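Local coordinates for urocanate hydratase (Paenibacillus sp. Soil724D2, PDB 7NED), which probably adds water across thiourocanate in bacterial ergothioneine breakdown, as a urocanase-family lyase that holds NAD+ as a cofactor, at residues A163-M168 / D194-T199; G170-A175 / T252-A257; V188-V193 / K205-D210. All blocks are in the same frame, centred on the assembly; numbering follows the deposited sequence.

Contact 1 (A163-M168 / D194-T199); sequences AGLGGM and DRRLQT. With NAD (nicotinamide-adenine-dinucleotide), chain C; URO ((2E)-3-(1H-imidazol-4-yl)acrylic acid), chain B.
R196 lays its CG against CB of L165, 3.9 Å away, and turns the edge of its guanidinium to the L165 carbonyl. Two nitrogens grip the same oxygen. NE of R196 reaches O of L165 at 2.9 Å, nearly straight at 161°, and NH1 of R196 reaches that O at 3.1 Å with a more bent N-H. The oxygen lies in the guanidinium plane, while both donors meet it from one face of the carbonyl. The arginine chain gets there by a bend at chi2 (-43°). Its NH1 also forms a salt bridge with E34, so the buried charge has a carboxylate partner. R196 thus ties helix 190-198 to the loop after strand 159-163.

The other side of that loop carries the cofactor. N of G167 donates to O2A of NAD at 3.1 Å, and N of M168 to O2N of NAD at the same length. G166 sits so close to the ribose-phosphate link that a CB there would collide with O5B. SD of M168 lies 3.7 Å from CAD of the bound urocanate. G164 to M168 belong to the glycine-rich, pyrophosphate-binding loop that follows the first strand, as in Rossmann-like NAD domains.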
# COMPACT_ATOMS: atom_id res chain seq x y z
N ALA A 163 6.27 -10.10 30.47
CA ALA A 163 6.82 -8.80 30.84
C ALA A 163 6.09 -7.72 30.06
O ALA A 163 5.50 -7.98 29.00
CB ALA A 163 8.33 -8.74 30.54
N GLY A 164 6.14 -6.50 30.60
CA GLY A 164 5.55 -5.37 29.94
C GLY A 164 4.13 -5.10 30.40
O GLY A 164 3.23 -5.89 30.14
N LEU A 165 3.93 -3.98 31.09
CA LEU A 165 2.59 -3.58 31.50
C LEU A 165 2.22 -2.22 30.92
O LEU A 165 1.72 -1.35 31.65
CB LEU A 165 2.50 -3.53 33.02
CG LEU A 165 2.65 -4.89 33.73
CD1 LEU A 165 2.61 -4.69 35.27
CD2 LEU A 165 1.52 -5.82 33.27
N GLY A 166 2.46 -2.03 29.63
CA GLY A 166 2.09 -0.82 28.91
C GLY A 166 0.66 -0.86 28.42
O GLY A 166 -0.21 -1.53 29.00
N GLY A 167 0.40 -0.13 27.32
CA GLY A 167 -0.96 -0.04 26.79
C GLY A 167 -1.58 -1.39 26.50
O GLY A 167 -2.70 -1.68 26.93
N MET A 168 -0.79 -2.22 25.87
CA MET A 168 -1.21 -3.53 25.48
C MET A 168 -0.76 -4.57 26.45
O MET A 168 -1.54 -5.38 26.79
CB MET A 168 -0.74 -3.82 24.09
CG MET A 168 -1.11 -2.70 23.16
SD MET A 168 -2.72 -2.92 22.52
CE MET A 168 -3.85 -2.55 23.80
N ASP A 194 1.99 0.57 39.10
CA ASP A 194 0.95 1.18 39.93
C ASP A 194 -0.32 1.45 39.12
O ASP A 194 -1.44 1.23 39.59
CB ASP A 194 1.46 2.50 40.50
CG ASP A 194 2.31 2.30 41.71
OD1 ASP A 194 1.95 1.43 42.53
OD2 ASP A 194 3.33 3.01 41.84
N ARG A 195 -0.16 1.98 37.91
CA ARG A 195 -1.32 2.21 37.05
C ARG A 195 -2.16 0.94 36.92
O ARG A 195 -3.39 0.98 37.03
CB ARG A 195 -0.85 2.72 35.68
CG ARG A 195 -1.99 3.11 34.75
CD ARG A 195 -2.85 4.15 35.42
NE ARG A 195 -4.01 4.58 34.64
CZ ARG A 195 -4.77 5.62 34.96
NH1 ARG A 195 -5.81 5.95 34.20
NH2 ARG A 195 -4.50 6.32 36.06
N ARG A 196 -1.52 -0.20 36.68
CA ARG A 196 -2.31 -1.41 36.48
C ARG A 196 -2.92 -1.87 37.79
O ARG A 196 -4.05 -2.38 37.82
CB ARG A 196 -1.47 -2.52 35.87
CG ARG A 196 -0.81 -2.14 34.51
CD ARG A 196 -1.74 -1.41 33.58
NE ARG A 196 -0.92 -0.70 32.61
CZ ARG A 196 -1.22 0.45 32.02
NH1 ARG A 196 -0.33 1.00 31.21
NH2 ARG A 196 -2.40 1.04 32.20
N LEU A 197 -2.19 -1.70 38.89
CA LEU A 197 -2.77 -2.01 40.19
C LEU A 197 -4.03 -1.17 40.42
O LEU A 197 -5.07 -1.69 40.82
CB LEU A 197 -1.74 -1.75 41.30
CG LEU A 197 -2.08 -2.33 42.66
CD1 LEU A 197 -1.96 -3.86 42.63
CD2 LEU A 197 -1.20 -1.73 43.78
N GLN A 198 -3.96 0.12 40.13
CA GLN A 198 -5.07 0.99 40.49
C GLN A 198 -6.24 0.90 39.51
O GLN A 198 -7.35 1.29 39.87
CB GLN A 198 -4.55 2.41 40.63
CG GLN A 198 -3.48 2.51 41.71
CD GLN A 198 -3.14 3.93 42.06
OE1 GLN A 198 -3.84 4.87 41.65
NE2 GLN A 198 -2.04 4.12 42.79
N THR A 199 -6.05 0.38 38.31
CA THR A 199 -7.19 0.12 37.44
C THR A 199 -7.69 -1.30 37.58
O THR A 199 -8.60 -1.71 36.85
CB THR A 199 -6.83 0.40 35.97
OG1 THR A 199 -5.83 -0.53 35.52
CG2 THR A 199 -6.28 1.78 35.86
PA NAD C . 4.15 0.22 25.64
O1A NAD C . 5.48 0.80 25.17
O2A NAD C . 3.00 1.00 26.14
O5B NAD C . 4.62 -0.62 27.04
C5B NAD C . 5.79 -1.32 26.91
C4B NAD C . 6.15 -1.73 28.41
O4B NAD C . 7.35 -2.44 28.50
C3B NAD C . 6.34 -0.36 29.12
O3B NAD C . 5.61 -0.32 30.27
C2B NAD C . 7.87 -0.35 29.43
O2B NAD C . 8.18 0.20 30.66
C1B NAD C . 8.09 -1.85 29.59
N9A NAD C . 9.47 -2.30 29.36
C8A NAD C . 10.39 -1.86 28.42
N7A NAD C . 11.54 -2.49 28.49
C5A NAD C . 11.37 -3.41 29.51
C6A NAD C . 12.23 -4.37 30.09
N6A NAD C . 13.49 -4.55 29.63
N1A NAD C . 11.78 -5.15 31.11
C2A NAD C . 10.52 -4.90 31.55
N3A NAD C . 9.60 -4.03 31.10
C4A NAD C . 10.07 -3.29 30.08
O3 NAD C . 3.94 -0.87 24.54
PN NAD C . 2.53 -1.60 24.40
O1N NAD C . 1.38 -0.92 23.72
O2N NAD C . 2.32 -2.43 25.65
O5D NAD C . 2.85 -2.84 23.25
C5D NAD C . 3.93 -3.71 23.63
C4D NAD C . 4.22 -4.65 22.48
O4D NAD C . 3.03 -5.24 22.00
C3D NAD C . 4.69 -3.65 21.31
O3D NAD C . 5.80 -4.18 20.60
C2D NAD C . 3.45 -3.59 20.34
O2D NAD C . 3.73 -3.51 19.01
C1D NAD C . 3.15 -5.10 20.61
N1N NAD C . 1.96 -5.68 19.97
C2N NAD C . 2.14 -5.80 18.60
C3N NAD C . 1.18 -6.39 17.80
C7N NAD C . 1.45 -6.42 16.29
O7N NAD C . 0.98 -7.24 15.52
N7N NAD C . 2.23 -5.39 15.78
C4N NAD C . 0.03 -6.88 18.45
C5N NAD C . -0.10 -6.76 19.83
C6N NAD C . 0.91 -6.16 20.61
OAA URO B . -5.95 -3.32 20.02
CAI URO B . -5.31 -2.26 19.62
OAB URO B . -5.77 -1.19 19.65
CAC URO B . -3.95 -2.40 19.06
CAD URO B . -3.40 -3.58 18.98
CAJ URO B . -2.10 -3.53 18.42
CAF URO B . -1.14 -4.48 18.45
NAH URO B . 0.05 -4.00 17.97
CAE URO B . -0.21 -2.75 17.64
NAG URO B . -1.49 -2.42 17.90

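Contact 2 (G170-A175 / T252-A257); sequences GAQPLA and TDQTSA. With NAD (nicotinamide-adenine-dinucleotide), chain C.
Q172 has CG anti to its carbonyl carbon (chi1 -66°) and runs on extended, chi2 175°, which carries its amide from helix 172-178 over to Q254. The chain of Q254 is extended beyond CG too. The two glutamines cross at a slant with their amide planes 61° apart, and they meet by packing alone. OE1 of Q254 comes 3.4 Å from CD of Q172, and CB of Q254 lies 3.6 Å from OE1 of Q172. CG2 of T252 touches that same OE1 more loosely, at 4.0 Å.

The amide of Q172 is satisfied elsewhere: OE1 bonds T162, and NE2 bonds the carbonyls of A163 and G169. This probably fixes its rotation and turns one face of the amide to Q254. NE2 of Q254 in turn lies 3.3 Å from C6N of the NAD nicotinamide ring, and CG of Q254 is 3.5 Å from O4D of the nicotinamide ribose. Further along, D253 and T255 form an Asx turn, with N of T255 2.8 Å from OD1 of D253, and CG2 of T255 packs on the adenine.

The contact lies beside the end of strand 159-163. Backbone bonds tie T252 to L161, while A171 and L174 pack on helix 133-150.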
# COMPACT_ATOMS: atom_id res chain seq x y z
N GLY A 170 -0.36 -4.29 29.53
CA GLY A 170 -1.15 -4.20 30.74
C GLY A 170 -2.37 -5.11 30.76
O GLY A 170 -2.92 -5.36 31.83
N ALA A 171 -2.80 -5.62 29.59
CA ALA A 171 -3.92 -6.55 29.56
C ALA A 171 -3.53 -7.95 30.03
O ALA A 171 -4.40 -8.77 30.33
CB ALA A 171 -4.49 -6.66 28.14
N GLN A 172 -2.24 -8.25 30.05
CA GLN A 172 -1.83 -9.64 30.27
C GLN A 172 -2.22 -10.14 31.65
O GLN A 172 -2.68 -11.29 31.76
CB GLN A 172 -0.32 -9.76 30.04
CG GLN A 172 0.14 -9.52 28.63
CD GLN A 172 1.65 -9.55 28.57
OE1 GLN A 172 2.24 -10.51 28.07
NE2 GLN A 172 2.28 -8.53 29.16
N PRO A 173 -2.05 -9.38 32.73
CA PRO A 173 -2.40 -9.95 34.05
C PRO A 173 -3.87 -10.32 34.14
O PRO A 173 -4.21 -11.35 34.74
CB PRO A 173 -2.01 -8.84 35.04
CG PRO A 173 -1.83 -7.61 34.21
CD PRO A 173 -1.40 -8.07 32.85
N LEU A 174 -4.75 -9.50 33.56
CA LEU A 174 -6.17 -9.84 33.61
C LEU A 174 -6.50 -10.99 32.67
O LEU A 174 -7.30 -11.87 33.02
CB LEU A 174 -7.00 -8.62 33.28
CG LEU A 174 -8.47 -8.69 33.61
CD1 LEU A 174 -8.75 -9.15 35.10
CD2 LEU A 174 -9.05 -7.31 33.36
N ALA A 175 -5.91 -11.03 31.49
CA ALA A 175 -6.07 -12.21 30.66
C ALA A 175 -5.62 -13.44 31.42
O ALA A 175 -6.29 -14.47 31.40
CB ALA A 175 -5.30 -12.06 29.35
N THR A 252 6.15 -15.73 27.82
CA THR A 252 6.13 -14.82 26.67
C THR A 252 6.71 -13.48 27.12
O THR A 252 7.38 -13.39 28.16
CB THR A 252 4.72 -14.72 26.05
OG1 THR A 252 4.79 -13.91 24.86
CG2 THR A 252 3.70 -14.11 26.99
N ASP A 253 6.49 -12.44 26.30
CA ASP A 253 7.02 -11.12 26.58
C ASP A 253 6.14 -10.15 25.83
O ASP A 253 5.69 -10.45 24.72
CB ASP A 253 8.48 -11.00 26.11
CG ASP A 253 9.03 -9.58 26.28
OD1 ASP A 253 8.73 -8.70 25.44
OD2 ASP A 253 9.74 -9.33 27.28
N GLN A 254 5.83 -9.02 26.43
CA GLN A 254 5.16 -8.01 25.66
C GLN A 254 5.69 -6.64 26.03
O GLN A 254 4.95 -5.66 26.15
CB GLN A 254 3.65 -8.12 25.80
CG GLN A 254 2.98 -7.72 24.48
CD GLN A 254 1.50 -7.92 24.52
OE1 GLN A 254 0.91 -8.07 25.60
NE2 GLN A 254 0.91 -8.10 23.34
N THR A 255 7.00 -6.56 26.07
CA THR A 255 7.67 -5.31 26.20
C THR A 255 7.64 -4.64 24.81
O THR A 255 7.37 -5.23 23.79
CB THR A 255 9.14 -5.50 26.58
OG1 THR A 255 9.77 -6.29 25.60
CG2 THR A 255 9.30 -6.15 27.95
N SER A 256 8.11 -3.43 24.75
CA SER A 256 8.22 -2.73 23.50
C SER A 256 9.55 -3.09 22.78
O SER A 256 10.30 -2.23 22.52
CB SER A 256 8.11 -1.24 23.73
OG SER A 256 9.00 -0.85 24.74
N ALA A 257 9.78 -4.36 22.46
CA ALA A 257 10.96 -4.83 21.82
C ALA A 257 11.06 -4.41 20.38
O ALA A 257 12.07 -4.53 19.80
CB ALA A 257 11.11 -6.33 21.96
PA NAD C . 4.15 0.22 25.64
O1A NAD C . 5.48 0.80 25.17
O2A NAD C . 3.00 1.00 26.14
O5B NAD C . 4.62 -0.62 27.04
C5B NAD C . 5.79 -1.32 26.91
C4B NAD C . 6.15 -1.73 28.41
O4B NAD C . 7.35 -2.44 28.50
C3B NAD C . 6.34 -0.36 29.12
O3B NAD C . 5.61 -0.32 30.27
C2B NAD C . 7.87 -0.35 29.43
O2B NAD C . 8.18 0.20 30.66
C1B NAD C . 8.09 -1.85 29.59
N9A NAD C . 9.47 -2.30 29.36
C8A NAD C . 10.39 -1.86 28.42
N7A NAD C . 11.54 -2.49 28.49
C5A NAD C . 11.37 -3.41 29.51
C6A NAD C . 12.23 -4.37 30.09
N6A NAD C . 13.49 -4.55 29.63
N1A NAD C . 11.78 -5.15 31.11
C2A NAD C . 10.52 -4.90 31.55
N3A NAD C . 9.60 -4.03 31.10
C4A NAD C . 10.07 -3.29 30.08
O3 NAD C . 3.94 -0.87 24.54
PN NAD C . 2.53 -1.60 24.40
O1N NAD C . 1.38 -0.92 23.72
O2N NAD C . 2.32 -2.43 25.65
O5D NAD C . 2.85 -2.84 23.25
C5D NAD C . 3.93 -3.71 23.63
C4D NAD C . 4.22 -4.65 22.48
O4D NAD C . 3.03 -5.24 22.00
C3D NAD C . 4.69 -3.65 21.31
O3D NAD C . 5.80 -4.18 20.60
C2D NAD C . 3.45 -3.59 20.34
O2D NAD C . 3.73 -3.51 19.01
C1D NAD C . 3.15 -5.10 20.61
N1N NAD C . 1.96 -5.68 19.97
C2N NAD C . 2.14 -5.80 18.60
C3N NAD C . 1.18 -6.39 17.80
C7N NAD C . 1.45 -6.42 16.29
O7N NAD C . 0.98 -7.24 15.52
N7N NAD C . 2.23 -5.39 15.78
C4N NAD C . 0.03 -6.88 18.45
C5N NAD C . -0.10 -6.76 19.83
C6N NAD C . 0.91 -6.16 20.61

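Contact 3 (V188-V193 / K205-D210); sequences VSEDRV and KTRSLD. With NAD (nicotinamide-adenine-dinucleotide), chain C.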
# COMPACT_ATOMS: atom_id res chain seq x y z
N VAL A 188 9.58 -2.66 34.12
CA VAL A 188 10.63 -1.82 34.65
C VAL A 188 10.19 -0.57 35.35
O VAL A 188 10.87 -0.11 36.19
CB VAL A 188 11.65 -1.37 33.59
CG1 VAL A 188 12.58 -2.48 33.21
CG2 VAL A 188 10.98 -0.72 32.41
N SER A 189 9.04 -0.04 34.99
CA SER A 189 8.56 1.23 35.53
C SER A 189 7.56 0.99 36.66
O SER A 189 6.48 0.43 36.42
CB SER A 189 7.93 2.06 34.41
OG SER A 189 7.06 3.04 34.91
N GLU A 190 7.85 1.52 37.82
CA GLU A 190 6.98 1.41 38.93
C GLU A 190 5.71 2.14 38.59
O GLU A 190 4.68 1.72 38.93
CB GLU A 190 7.59 1.96 40.20
CG GLU A 190 6.69 1.77 41.37
CD GLU A 190 6.71 0.35 41.85
OE1 GLU A 190 7.62 -0.35 41.54
OE2 GLU A 190 5.85 -0.07 42.55
N ASP A 191 5.82 3.22 37.86
CA ASP A 191 4.66 3.99 37.45
C ASP A 191 3.64 3.10 36.71
O ASP A 191 2.49 3.12 37.01
N ARG A 192 4.12 2.30 35.77
CA ARG A 192 3.26 1.41 35.06
C ARG A 192 2.71 0.35 35.99
O ARG A 192 1.58 0.07 35.88
CB ARG A 192 3.89 0.78 33.85
CG ARG A 192 4.53 1.74 32.90
CD ARG A 192 3.68 2.11 31.72
NE ARG A 192 4.54 2.81 30.80
CZ ARG A 192 4.41 2.91 29.48
NH1 ARG A 192 5.30 3.65 28.83
NH2 ARG A 192 3.45 2.35 28.81
N VAL A 193 3.54 -0.23 36.84
CA VAL A 193 3.00 -1.23 37.77
C VAL A 193 1.82 -0.65 38.57
O VAL A 193 0.76 -1.28 38.70
CB VAL A 193 4.09 -1.78 38.70
CG1 VAL A 193 3.45 -2.72 39.68
CG2 VAL A 193 5.15 -2.55 37.92
N LYS A 205 1.52 -6.28 43.61
CA LYS A 205 2.80 -5.77 43.11
C LYS A 205 3.87 -6.00 44.17
O LYS A 205 3.59 -6.12 45.36
CB LYS A 205 2.73 -4.28 42.76
CG LYS A 205 2.76 -3.38 44.00
CD LYS A 205 2.80 -1.88 43.65
CE LYS A 205 3.45 -1.05 44.77
NZ LYS A 205 3.65 0.38 44.39
N THR A 206 5.11 -6.06 43.72
CA THR A 206 6.22 -6.21 44.64
C THR A 206 7.48 -5.77 43.91
O THR A 206 7.52 -5.72 42.68
CB THR A 206 6.35 -7.65 45.12
OG1 THR A 206 7.46 -7.76 46.01
CG2 THR A 206 6.58 -8.59 43.90
N ARG A 207 8.52 -5.45 44.69
CA ARG A 207 9.85 -5.24 44.12
C ARG A 207 10.77 -6.41 44.37
O ARG A 207 11.91 -6.42 43.91
CB ARG A 207 10.47 -3.94 44.66
CG ARG A 207 9.75 -2.70 44.16
CD ARG A 207 10.34 -1.45 44.73
NE ARG A 207 9.50 -0.27 44.53
CZ ARG A 207 9.79 0.72 43.70
NH1 ARG A 207 10.91 0.67 42.98
NH2 ARG A 207 8.97 1.75 43.58
N SER A 208 10.28 -7.45 45.04
CA SER A 208 11.09 -8.60 45.40
C SER A 208 10.70 -9.81 44.56
O SER A 208 9.54 -10.24 44.60
CB SER A 208 10.91 -8.90 46.89
OG SER A 208 11.35 -10.19 47.13
N LEU A 209 11.66 -10.38 43.84
CA LEU A 209 11.39 -11.59 43.08
C LEU A 209 11.05 -12.76 44.00
O LEU A 209 10.19 -13.58 43.66
CB LEU A 209 12.59 -11.94 42.20
CG LEU A 209 12.55 -13.30 41.52
CD1 LEU A 209 11.36 -13.40 40.56
CD2 LEU A 209 13.86 -13.63 40.80
N ASP A 210 11.74 -12.90 45.13
CA ASP A 210 11.40 -13.97 46.06
C ASP A 210 9.94 -13.87 46.50
O ASP A 210 9.23 -14.88 46.55
CB ASP A 210 12.32 -13.94 47.28
CG ASP A 210 13.74 -14.37 46.94
OD1 ASP A 210 13.98 -14.88 45.82
OD2 ASP A 210 14.61 -14.23 47.83
PA NAD C . 4.15 0.22 25.64
O1A NAD C . 5.48 0.80 25.17
O2A NAD C . 3.00 1.00 26.14
O5B NAD C . 4.62 -0.62 27.04
C5B NAD C . 5.79 -1.32 26.91
C4B NAD C . 6.15 -1.73 28.41
O4B NAD C . 7.35 -2.44 28.50
C3B NAD C . 6.34 -0.36 29.12
O3B NAD C . 5.61 -0.32 30.27
C2B NAD C . 7.87 -0.35 29.43
O2B NAD C . 8.18 0.20 30.66
C1B NAD C . 8.09 -1.85 29.59
N9A NAD C . 9.47 -2.30 29.36
C8A NAD C . 10.39 -1.86 28.42
N7A NAD C . 11.54 -2.49 28.49
C5A NAD C . 11.37 -3.41 29.51
C6A NAD C . 12.23 -4.37 30.09
N6A NAD C . 13.49 -4.55 29.63
N1A NAD C . 11.78 -5.15 31.11
C2A NAD C . 10.52 -4.90 31.55
N3A NAD C . 9.60 -4.03 31.10
C4A NAD C . 10.07 -3.29 30.08
O3 NAD C . 3.94 -0.87 24.54
PN NAD C . 2.53 -1.60 24.40
O1N NAD C . 1.38 -0.92 23.72
O2N NAD C . 2.32 -2.43 25.65
O5D NAD C . 2.85 -2.84 23.25
C5D NAD C . 3.93 -3.71 23.63
C4D NAD C . 4.22 -4.65 22.48
O4D NAD C . 3.03 -5.24 22.00
C3D NAD C . 4.69 -3.65 21.31
O3D NAD C . 5.80 -4.18 20.60
C2D NAD C . 3.45 -3.59 20.34
O2D NAD C . 3.73 -3.51 19.01
C1D NAD C . 3.15 -5.10 20.61
N1N NAD C . 1.96 -5.68 19.97
C2N NAD C . 2.14 -5.80 18.60
C3N NAD C . 1.18 -6.39 17.80
C7N NAD C . 1.45 -6.42 16.29
O7N NAD C . 0.98 -7.24 15.52
N7N NAD C . 2.23 -5.39 15.78
C4N NAD C . 0.03 -6.88 18.45
C5N NAD C . -0.10 -6.76 19.83
C6N NAD C . 0.91 -6.16 20.61
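NZ of K205 meets OE2 of E190 at 2.9 Å, nearly end-on to the C-O bond, and also forms a salt bridge with D194. OE1 of E190 bonds the hydroxyl of T231 and sits 3.1 Å above the centre of the R207 guanidinium. Carboxylate and guanidinium are stacked, their planes 12° apart, so this second salt bridge works by charge alone, no N-H pointing at the oxygen. E190 reaches both basic groups with CG anti to its backbone N (chi1 -177°) and a bend at chi2.

The three residues form a salt-bridge network between helix 190-198 and the end of strand 204-206, with R207 just past it. That strand is one of the two edge strands of the parallel Rossmann-like sheet within this chain. Replacing E190 by an alanine removes the carboxylate, which would probably leave R207 without its stacked partner, K205 with one salt bridge fewer and the T231 hydroxyl without this acceptor. CG1 of V193 also packs on CB of K205 at 3.5 Å.

S189 caps the helix, its OG accepting from N of R192 at 3.2 Å. R192 lays one guanidinium face over O3B of NAD, and its NH2 makes a weak bond to O2A at 3.0 Å.

How the contacts relate
All three contacts touch NAD in the Rossmann-like domain. Contacts 1 and 2 have centres about 9 Å apart and share a seam: O of A163 lies 2.8 Å from N of Q254, a probable hydrogen bond. Contact 1 holds the pyrophosphate, and its M168 reaches the urocanate; the Q254 side chain of contact 2 is about 6 Å from the bound urocanate. Contacts 1 and 3 both use helix 190-198, with centres about 10 Å apart. The salt bridge that joins them, OD1 of D194 to NZ of K205, is 2.7 Å long. Contacts 2 and 3 do not touch; their nearest atoms are about 7 Å apart. Contact 3 reaches the cofactor at its adenine, adenine ribose and neighbouring phosphate through V188 and R192.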